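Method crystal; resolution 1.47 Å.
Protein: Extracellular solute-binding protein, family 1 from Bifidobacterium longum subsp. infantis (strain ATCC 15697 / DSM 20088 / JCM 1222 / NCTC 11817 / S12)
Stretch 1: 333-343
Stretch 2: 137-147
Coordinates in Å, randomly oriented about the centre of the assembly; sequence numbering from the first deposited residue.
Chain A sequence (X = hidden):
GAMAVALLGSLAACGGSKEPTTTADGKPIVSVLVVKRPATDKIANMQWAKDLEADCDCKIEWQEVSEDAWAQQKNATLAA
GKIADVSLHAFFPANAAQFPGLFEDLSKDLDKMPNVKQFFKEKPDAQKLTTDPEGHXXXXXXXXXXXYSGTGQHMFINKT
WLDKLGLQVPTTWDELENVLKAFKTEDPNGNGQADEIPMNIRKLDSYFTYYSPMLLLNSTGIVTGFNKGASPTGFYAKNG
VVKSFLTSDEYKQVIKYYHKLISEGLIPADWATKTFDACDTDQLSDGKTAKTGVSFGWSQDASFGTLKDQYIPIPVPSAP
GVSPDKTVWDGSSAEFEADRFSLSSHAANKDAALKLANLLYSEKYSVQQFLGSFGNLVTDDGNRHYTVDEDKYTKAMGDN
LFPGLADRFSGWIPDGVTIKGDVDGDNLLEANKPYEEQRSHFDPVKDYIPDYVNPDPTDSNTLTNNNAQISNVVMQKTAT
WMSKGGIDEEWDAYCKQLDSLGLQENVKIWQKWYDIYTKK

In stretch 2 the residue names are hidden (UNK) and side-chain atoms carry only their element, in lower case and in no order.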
# COMPACT_ATOMS: atom_id res chain seq x y z
N SER A 333 4.07 -2.13 -5.47
CA SER A 333 3.21 -3.23 -5.85
C SER A 333 2.14 -3.40 -4.79
O SER A 333 2.44 -3.39 -3.60
CB SER A 333 4.02 -4.53 -5.94
OG SER A 333 3.16 -5.67 -5.95
N ALA A 334 0.90 -3.54 -5.24
CA ALA A 334 -0.21 -3.78 -4.34
C ALA A 334 -0.47 -5.26 -4.10
O ALA A 334 -1.50 -5.61 -3.51
CB ALA A 334 -1.47 -3.13 -4.90
N GLU A 335 0.43 -6.14 -4.52
CA GLU A 335 0.07 -7.55 -4.58
C GLU A 335 0.27 -8.29 -3.25
O GLU A 335 -0.59 -9.09 -2.86
CB GLU A 335 0.87 -8.24 -5.69
CG GLU A 335 0.47 -9.70 -5.90
CD GLU A 335 1.21 -10.41 -6.97
OE1 GLU A 335 1.93 -9.77 -7.77
OE2 GLU A 335 1.08 -11.65 -7.00
N PHE A 336 1.39 -8.04 -2.55
CA PHE A 336 1.82 -8.83 -1.40
C PHE A 336 1.63 -8.09 -0.08
O PHE A 336 1.78 -6.88 0.02
CB PHE A 336 3.31 -9.16 -1.48
CG PHE A 336 3.72 -9.91 -2.72
CD1 PHE A 336 2.98 -10.96 -3.21
CD2 PHE A 336 4.86 -9.54 -3.41
CE1 PHE A 336 3.38 -11.65 -4.36
CE2 PHE A 336 5.25 -10.22 -4.56
CZ PHE A 336 4.50 -11.26 -5.04
N GLU A 337 1.37 -8.88 0.97
CA GLU A 337 1.38 -8.43 2.35
C GLU A 337 2.21 -9.41 3.15
O GLU A 337 2.26 -10.60 2.84
CB GLU A 337 -0.06 -8.33 2.92
CG GLU A 337 -0.94 -7.31 2.20
CD GLU A 337 -0.52 -5.86 2.46
OE1 GLU A 337 0.11 -5.58 3.50
OE2 GLU A 337 -0.83 -5.01 1.61
N ALA A 338 2.88 -8.91 4.19
CA ALA A 338 3.94 -9.67 4.85
C ALA A 338 3.58 -10.25 6.21
O ALA A 338 4.45 -10.84 6.86
CB ALA A 338 5.16 -8.77 5.03
N ASP A 339 2.33 -10.13 6.66
CA ASP A 339 1.95 -10.43 8.03
C ASP A 339 0.85 -11.48 8.13
O ASP A 339 -0.02 -11.39 8.98
CB ASP A 339 1.48 -9.15 8.73
CG ASP A 339 0.18 -8.62 8.18
OD1 ASP A 339 -0.08 -8.73 6.96
OD2 ASP A 339 -0.62 -8.06 8.95
N ARG A 340 0.88 -12.51 7.29
CA ARG A 340 -0.34 -13.27 7.07
C ARG A 340 -0.40 -14.67 7.69
O ARG A 340 -1.45 -15.31 7.63
CB ARG A 340 -0.68 -13.25 5.58
CG ARG A 340 -0.90 -11.83 5.08
CD ARG A 340 -2.17 -11.24 5.69
NE ARG A 340 -2.33 -9.80 5.53
CZ ARG A 340 -3.01 -9.23 4.55
NH1 ARG A 340 -3.56 -9.95 3.56
NH2 ARG A 340 -3.14 -7.89 4.53
N PHE A 341 0.67 -15.15 8.31
CA PHE A 341 0.59 -16.40 9.07
C PHE A 341 1.82 -16.55 9.95
O PHE A 341 2.95 -16.57 9.44
CB PHE A 341 0.52 -17.61 8.13
CG PHE A 341 0.30 -18.93 8.83
CD1 PHE A 341 1.35 -19.60 9.46
CD2 PHE A 341 -0.96 -19.52 8.84
CE1 PHE A 341 1.15 -20.81 10.10
CE2 PHE A 341 -1.17 -20.74 9.50
CZ PHE A 341 -0.11 -21.37 10.14
N SER A 342 1.63 -16.68 11.26
CA SER A 342 2.74 -17.00 12.15
C SER A 342 2.29 -18.07 13.13
O SER A 342 1.13 -18.08 13.56
CB SER A 342 3.24 -15.77 12.92
OG SER A 342 3.86 -14.81 12.07
N LEU A 343 3.21 -18.98 13.45
CA LEU A 343 2.95 -20.14 14.31
C LEU A 343 3.73 -19.96 15.60
O LEU A 343 4.93 -19.70 15.57
CB LEU A 343 3.44 -21.41 13.61
CG LEU A 343 3.35 -22.76 14.33
CD1 LEU A 343 1.93 -23.08 14.77
CD2 LEU A 343 3.89 -23.86 13.44
N UNK A 137 12.27 -17.44 8.49
CA UNK A 137 10.99 -16.89 8.06
C UNK A 137 9.97 -17.19 9.16
O UNK A 137 9.59 -18.35 9.36
c UNK A 137 8.56 -19.53 5.15
c UNK A 137 10.54 -17.50 6.74
c UNK A 137 9.17 -17.04 6.30
s UNK A 137 8.71 -17.78 4.71
N UNK A 138 9.51 -16.14 9.82
CA UNK A 138 8.56 -16.28 10.92
C UNK A 138 7.14 -15.88 10.54
O UNK A 138 6.23 -15.98 11.38
c UNK A 138 11.49 -15.07 12.33
c UNK A 138 11.81 -17.45 13.71
o UNK A 138 14.15 -17.05 13.87
c UNK A 138 12.75 -15.46 12.76
c UNK A 138 10.56 -17.05 13.29
c UNK A 138 9.01 -15.46 12.13
c UNK A 138 10.38 -15.87 12.60
c UNK A 138 12.90 -16.65 13.45
N UNK A 139 6.94 -15.42 9.32
CA UNK A 139 5.63 -15.00 8.84
C UNK A 139 5.50 -15.45 7.39
O UNK A 139 6.50 -15.48 6.66
c UNK A 139 5.48 -13.48 8.89
N UNK A 140 4.30 -15.84 7.01
CA UNK A 140 4.04 -16.07 5.60
C UNK A 140 3.41 -14.84 4.98
O UNK A 140 2.61 -14.15 5.62
c UNK A 140 3.07 -17.24 5.37
c UNK A 140 4.84 -19.01 5.45
c UNK A 140 2.45 -19.67 5.60
c UNK A 140 3.46 -18.59 5.96
N UNK A 141 3.75 -14.53 3.73
CA UNK A 141 3.07 -13.45 3.02
C UNK A 141 1.78 -13.95 2.36
O UNK A 141 1.48 -15.14 2.35
c UNK A 141 4.76 -15.20 2.89
c UNK A 141 4.73 -14.40 1.61
c UNK A 141 4.10 -13.09 1.94
N UNK A 142 1.03 -13.00 1.80
CA UNK A 142 -0.09 -13.31 0.92
C UNK A 142 0.12 -12.64 -0.43
O UNK A 142 0.91 -11.69 -0.55
o UNK A 142 -1.32 -11.37 1.73
c UNK A 142 -1.41 -12.79 1.50
N UNK A 143 -0.62 -13.12 -1.44
CA UNK A 143 -0.70 -12.46 -2.75
C UNK A 143 -2.14 -12.45 -3.22
O UNK A 143 -2.75 -13.51 -3.36
o UNK A 143 -0.28 -12.86 -5.11
c UNK A 143 0.15 -13.19 -3.80
N UNK A 144 -2.68 -11.26 -3.49
CA UNK A 144 -3.99 -11.14 -4.11
C UNK A 144 -3.94 -11.18 -5.62
O UNK A 144 -4.97 -10.94 -6.28
n UNK A 144 -4.29 -6.22 -3.00
c UNK A 144 -4.78 -9.92 -3.60
n UNK A 144 -4.09 -4.05 -2.27
c UNK A 144 -5.03 -7.44 -3.30
c UNK A 144 -4.85 -5.10 -2.57
n UNK A 144 -6.17 -5.01 -2.46
c UNK A 144 -4.06 -8.59 -3.64
N UNK A 145 -2.78 -11.46 -6.20
CA UNK A 145 -2.73 -11.86 -7.59
C UNK A 145 -2.30 -10.77 -8.54
O UNK A 145 -2.15 -9.60 -8.19
N UNK A 146 -2.17 -11.18 -9.79
CA UNK A 146 -1.49 -10.36 -10.80
C UNK A 146 -2.25 -9.09 -11.17
O UNK A 146 -1.64 -8.17 -11.72
n UNK A 146 -4.12 -14.05 -14.08
c UNK A 146 -2.04 -12.64 -13.94
c UNK A 146 -1.18 -11.20 -12.03
c UNK A 146 -3.23 -13.10 -14.76
c UNK A 146 -2.42 -11.72 -12.77
N UNK A 147 -3.55 -8.98 -10.92
CA UNK A 147 -4.19 -7.69 -11.17
C UNK A 147 -3.70 -6.60 -10.25
O UNK A 147 -3.96 -5.42 -10.52
c UNK A 147 -5.71 -7.78 -11.06
o UNK A 147 -6.24 -8.44 -12.20
O HOH W 1 5.94 -18.43 12.63
O HOH W 2 -1.98 -9.95 -0.44

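Position 137 carries two carbons, a sulfur and a terminal carbon in an unbranched chain. It lies out of reach of stretch 1. A thioether of this length is methionine, M137.

Position 138 has one carbon leading to a ring of six carbons that bears one oxygen. The end of this side chain leads away from stretch 1. Its backbone O accepts a hydrogen bond from S342 OG at 2.7 Å. The phenol identifies Y138.

Position 139 has a single side-chain carbon. This CB lies 3.5 Å from A338 O. The backbone CA makes a CA-H...O contact with F341 O at 3.2 Å. One carbon and nothing more is alanine, A139.

Position 140 has four carbons, forked at the second. Its CB packs 3.8 Å from F341 CB. Its backbone N donates to F341 O at 2.9 Å, and its backbone O accepts from R340 N at 2.9 Å. A fork at the second carbon, rather than at CB, gives leucine, L140.

Position 141 has three carbons that close a ring onto the backbone N. Its CA sits 3.0 Å from E337 O and 4.3 Å from A338 CA. The closed ring is proline, P141. With no N-H, its backbone nitrogen cannot donate a hydrogen bond.

Position 142 has one carbon and one oxygen. The oxygen is 3.5 Å from E337 CB and 3.2 Å from R340 NH1, but the angle to R340 NH1 is too poor for a hydrogen bond. The atom count and the water-bound oxygen fit serine, S142. Water 2 joins the stretches, 2.7 Å from S142 OG and donating to E335 O at 2.9 Å.

Position 143 also has one carbon and one oxygen. The oxygen donates to E335 OE2 at 2.6 Å, and CB meets the edge of the F336 ring, 3.6 Å from F336 CE1. One carbon and one oxygen, with no further branch, make this S143.

Position 144 has three carbons, a nitrogen, then a carbon carrying two more nitrogens. The nitrogen within the chain and one terminal nitrogen lie 2.9 and 3.3 Å from A334 O, and backbone N donates to E335 O at 3.1 Å. This guanidinium group is arginine, R144. R144 NE and R144 NH2 both donate to A334 O.

Position 145 has no side-chain atoms. Its backbone O approaches E335 CG at 3.5 Å. At its backbone angles, a CB would be jammed against the preceding carbonyl O. It is G145.

Position 146 has four carbons in a row ending in nitrogen. Its CA-to-CB bond points away from stretch 1. It is lysine, K146.

Position 147 has one carbon and one oxygen, and makes no contact with stretch 1. It is S147.

The contact is antiparallel and buries 719 Å². E337 and S142 form a hydrogen-bonded pair: S142 N donates to E337 O at 2.9 Å, and E337 N to S142 O at 3.2 Å. Stretch 1 turns corners at A338 and R340; L140 bonds to R340 at the second and to F341 just beyond. At the other end, R144 and S143 secure A334 and E335 through side-chain hydrogen bonds.

Stretch 2 137-147: MYALPSSRGKS
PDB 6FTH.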